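Local coordinates for protein kunitz-type serine protease inhibitor homolog calcicludine (Dendroaspis angusticeps, PDB 5YV7) that probably blocks L-type calcium channels as a mamba venom toxin built on the Kunitz-type protease inhibitor fold, at residues W1-C7 with K56-K60. Residues are numbered along the deposited sequence; the frame is centred on the assembly and turned at random.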
loop_
_atom_site.group_PDB
_atom_site.type_symbol
_atom_site.label_atom_id
_atom_site.label_comp_id
_atom_site.label_asym_id
_atom_site.label_seq_id
_atom_site.Cartn_x
_atom_site.Cartn_y
_atom_site.Cartn_z
ATOM N N TRP A 1 1.210 -18.726 -5.049
ATOM C CA TRP A 1 1.790 -17.396 -4.881
ATOM C C TRP A 1 1.625 -16.863 -3.460
ATOM O O TRP A 1 0.549 -16.965 -2.862
ATOM C CB TRP A 1 1.171 -16.391 -5.861
ATOM C CG TRP A 1 1.552 -14.966 -5.531
ATOM C CD1 TRP A 1 0.867 -14.098 -4.721
ATOM C CD2 TRP A 1 2.722 -14.256 -5.977
ATOM N NE1 TRP A 1 1.530 -12.902 -4.643
ATOM C CE2 TRP A 1 2.673 -12.968 -5.400
ATOM C CE3 TRP A 1 3.800 -14.582 -6.809
ATOM C CZ2 TRP A 1 3.666 -12.001 -5.627
ATOM C CZ3 TRP A 1 4.786 -13.625 -7.035
ATOM C CH2 TRP A 1 4.709 -12.347 -6.447
ATOM N N GLN A 2 2.704 -16.282 -2.938
ATOM C CA GLN A 2 2.703 -15.519 -1.701
ATOM C C GLN A 2 3.253 -14.122 -1.959
ATOM O O GLN A 2 4.228 -13.973 -2.703
ATOM C CB GLN A 2 3.549 -16.201 -0.615
ATOM C CG GLN A 2 3.130 -17.616 -0.288
ATOM C CD GLN A 2 4.102 -18.280 0.673
ATOM O OE1 GLN A 2 5.278 -18.479 0.350
ATOM N NE2 GLN A 2 3.617 -18.621 1.867
ATOM N N PRO A 3 2.652 -13.088 -1.379
ATOM C CA PRO A 3 3.152 -11.715 -1.582
ATOM C C PRO A 3 4.452 -11.483 -0.830
ATOM O O PRO A 3 4.730 -12.162 0.168
ATOM C CB PRO A 3 2.022 -10.849 -1.015
ATOM C CG PRO A 3 1.389 -11.702 0.013
ATOM C CD PRO A 3 1.445 -13.117 -0.536
ATOM N N PRO A 4 5.273 -10.541 -1.293
ATOM C CA PRO A 4 6.463 -10.139 -0.532
ATOM C C PRO A 4 6.083 -9.450 0.774
ATOM O O PRO A 4 4.939 -9.039 0.982
ATOM C CB PRO A 4 7.188 -9.178 -1.477
ATOM C CG PRO A 4 6.108 -8.633 -2.370
ATOM C CD PRO A 4 5.123 -9.771 -2.541
ATOM N N TRP A 5 7.093 -9.304 1.646
ATOM C CA TRP A 5 6.850 -8.948 3.044
ATOM C C TRP A 5 6.179 -7.583 3.173
ATOM O O TRP A 5 5.307 -7.387 4.031
ATOM C CB TRP A 5 8.165 -8.964 3.829
ATOM C CG TRP A 5 9.087 -7.827 3.448
ATOM C CD1 TRP A 5 9.998 -7.814 2.425
ATOM C CD2 TRP A 5 9.155 -6.528 4.058
ATOM N NE1 TRP A 5 10.629 -6.597 2.367
ATOM C CE2 TRP A 5 10.133 -5.787 3.357
ATOM C CE3 TRP A 5 8.484 -5.918 5.125
ATOM C CZ2 TRP A 5 10.464 -4.462 3.697
ATOM C CZ3 TRP A 5 8.815 -4.588 5.468
ATOM C CH2 TRP A 5 9.790 -3.880 4.749
ATOM N N TYR A 6 6.583 -6.617 2.348
ATOM C CA TYR A 6 6.071 -5.271 2.535
ATOM C C TYR A 6 4.590 -5.174 2.202
ATOM O O TYR A 6 3.916 -4.271 2.710
ATOM C CB TYR A 6 6.871 -4.272 1.707
ATOM C CG TYR A 6 7.094 -4.645 0.262
ATOM C CD1 TYR A 6 6.193 -4.256 -0.719
ATOM C CD2 TYR A 6 8.230 -5.350 -0.128
ATOM C CE1 TYR A 6 6.401 -4.576 -2.047
ATOM C CE2 TYR A 6 8.452 -5.669 -1.451
ATOM C CZ TYR A 6 7.534 -5.281 -2.411
ATOM O OH TYR A 6 7.740 -5.596 -3.738
ATOM N N CYS A 7 4.067 -6.103 1.394
ATOM C CA CYS A 7 2.639 -6.150 1.107
ATOM C C CYS A 7 1.818 -6.626 2.298
ATOM O O CYS A 7 0.588 -6.508 2.271
ATOM C CB CYS A 7 2.386 -7.051 -0.104
ATOM S SG CYS A 7 3.252 -6.485 -1.583
ATOM N N LYS A 56 3.680 -5.733 -7.724
ATOM C CA LYS A 56 4.579 -6.134 -6.651
ATOM C C LYS A 56 3.925 -7.129 -5.701
ATOM O O LYS A 56 4.562 -8.099 -5.289
ATOM C CB LYS A 56 5.066 -4.897 -5.889
ATOM C CG LYS A 56 5.960 -3.989 -6.728
ATOM C CD LYS A 56 6.819 -3.081 -5.871
ATOM C CE LYS A 56 7.112 -1.747 -6.564
ATOM N NZ LYS A 56 7.664 -0.730 -5.613
ATOM N N CYS A 57 2.661 -6.920 -5.350
ATOM C CA CYS A 57 2.033 -7.725 -4.310
ATOM C C CYS A 57 1.336 -8.964 -4.855
ATOM O O CYS A 57 1.235 -9.969 -4.139
ATOM C CB CYS A 57 1.032 -6.874 -3.521
ATOM S SG CYS A 57 1.837 -5.513 -2.659
ATOM N N LEU A 58 0.835 -8.918 -6.092
ATOM C CA LEU A 58 0.230 -10.095 -6.688
ATOM C C LEU A 58 1.144 -10.789 -7.689
ATOM O O LEU A 58 0.906 -11.955 -8.016
ATOM C CB LEU A 58 -1.098 -9.725 -7.364
ATOM C CG LEU A 58 -2.207 -9.319 -6.389
ATOM C CD1 LEU A 58 -3.444 -8.819 -7.129
ATOM C CD2 LEU A 58 -2.568 -10.466 -5.480
ATOM N N GLY A 59 2.194 -10.119 -8.151
ATOM C CA GLY A 59 3.008 -10.678 -9.204
ATOM C C GLY A 59 2.447 -10.467 -10.587
ATOM O O GLY A 59 2.899 -11.120 -11.531
ATOM N N LYS A 60 1.479 -9.570 -10.741
ATOM C CA LYS A 60 0.870 -9.343 -12.039
ATOM C C LYS A 60 1.881 -8.835 -13.058
ATOM O O LYS A 60 1.857 -9.267 -14.216
ATOM C CB LYS A 60 -0.289 -8.360 -11.932
ATOM C CG LYS A 60 -0.987 -8.142 -13.252
ATOM C CD LYS A 60 -2.257 -7.327 -13.098
ATOM C CE LYS A 60 -2.816 -6.979 -14.461
ATOM N NZ LYS A 60 -3.916 -6.018 -14.308
ATOM O OXT LYS A 60 2.728 -7.995 -12.746
#
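A chi1 of 169° turns the W1 side chain away from its backbone nitrogen and lays the indole over G59, while C7 and C57 each hold SG beside the backbone N. The C7 SG–C57 SG disulfide, 2.0 Å long with chi3 of -83°, joins the two segments covalently. On the carbonyl side of C57, W1 NE1 donates a hydrogen bond to C57 O at 3.0 Å; the carbonyl lies near the indole plane, but the N-H meets it on a bent path of 142°. On one face of the indole, L58 O sits over the centre, 3.3 Å from W1 CE2, and G59 CA makes a CH-pi contact 4.0 Å from the centroid of the six-membered ring. G59 has positive phi, and its lack of a side chain lets the indole come this close. P3 CB and P4 CD pack on C57 O and K56 O, respectively. Y6 crosses the K56 chain at about a right angle, its OH 3.4 Å from K56 CD, while K56 NZ forms a salt bridge with E52. This disulfide is the Kunitz-fold link between the termini, joining the N-terminal segment to helix 50-58, with F25 of strand 20-26 packed against both cysteines.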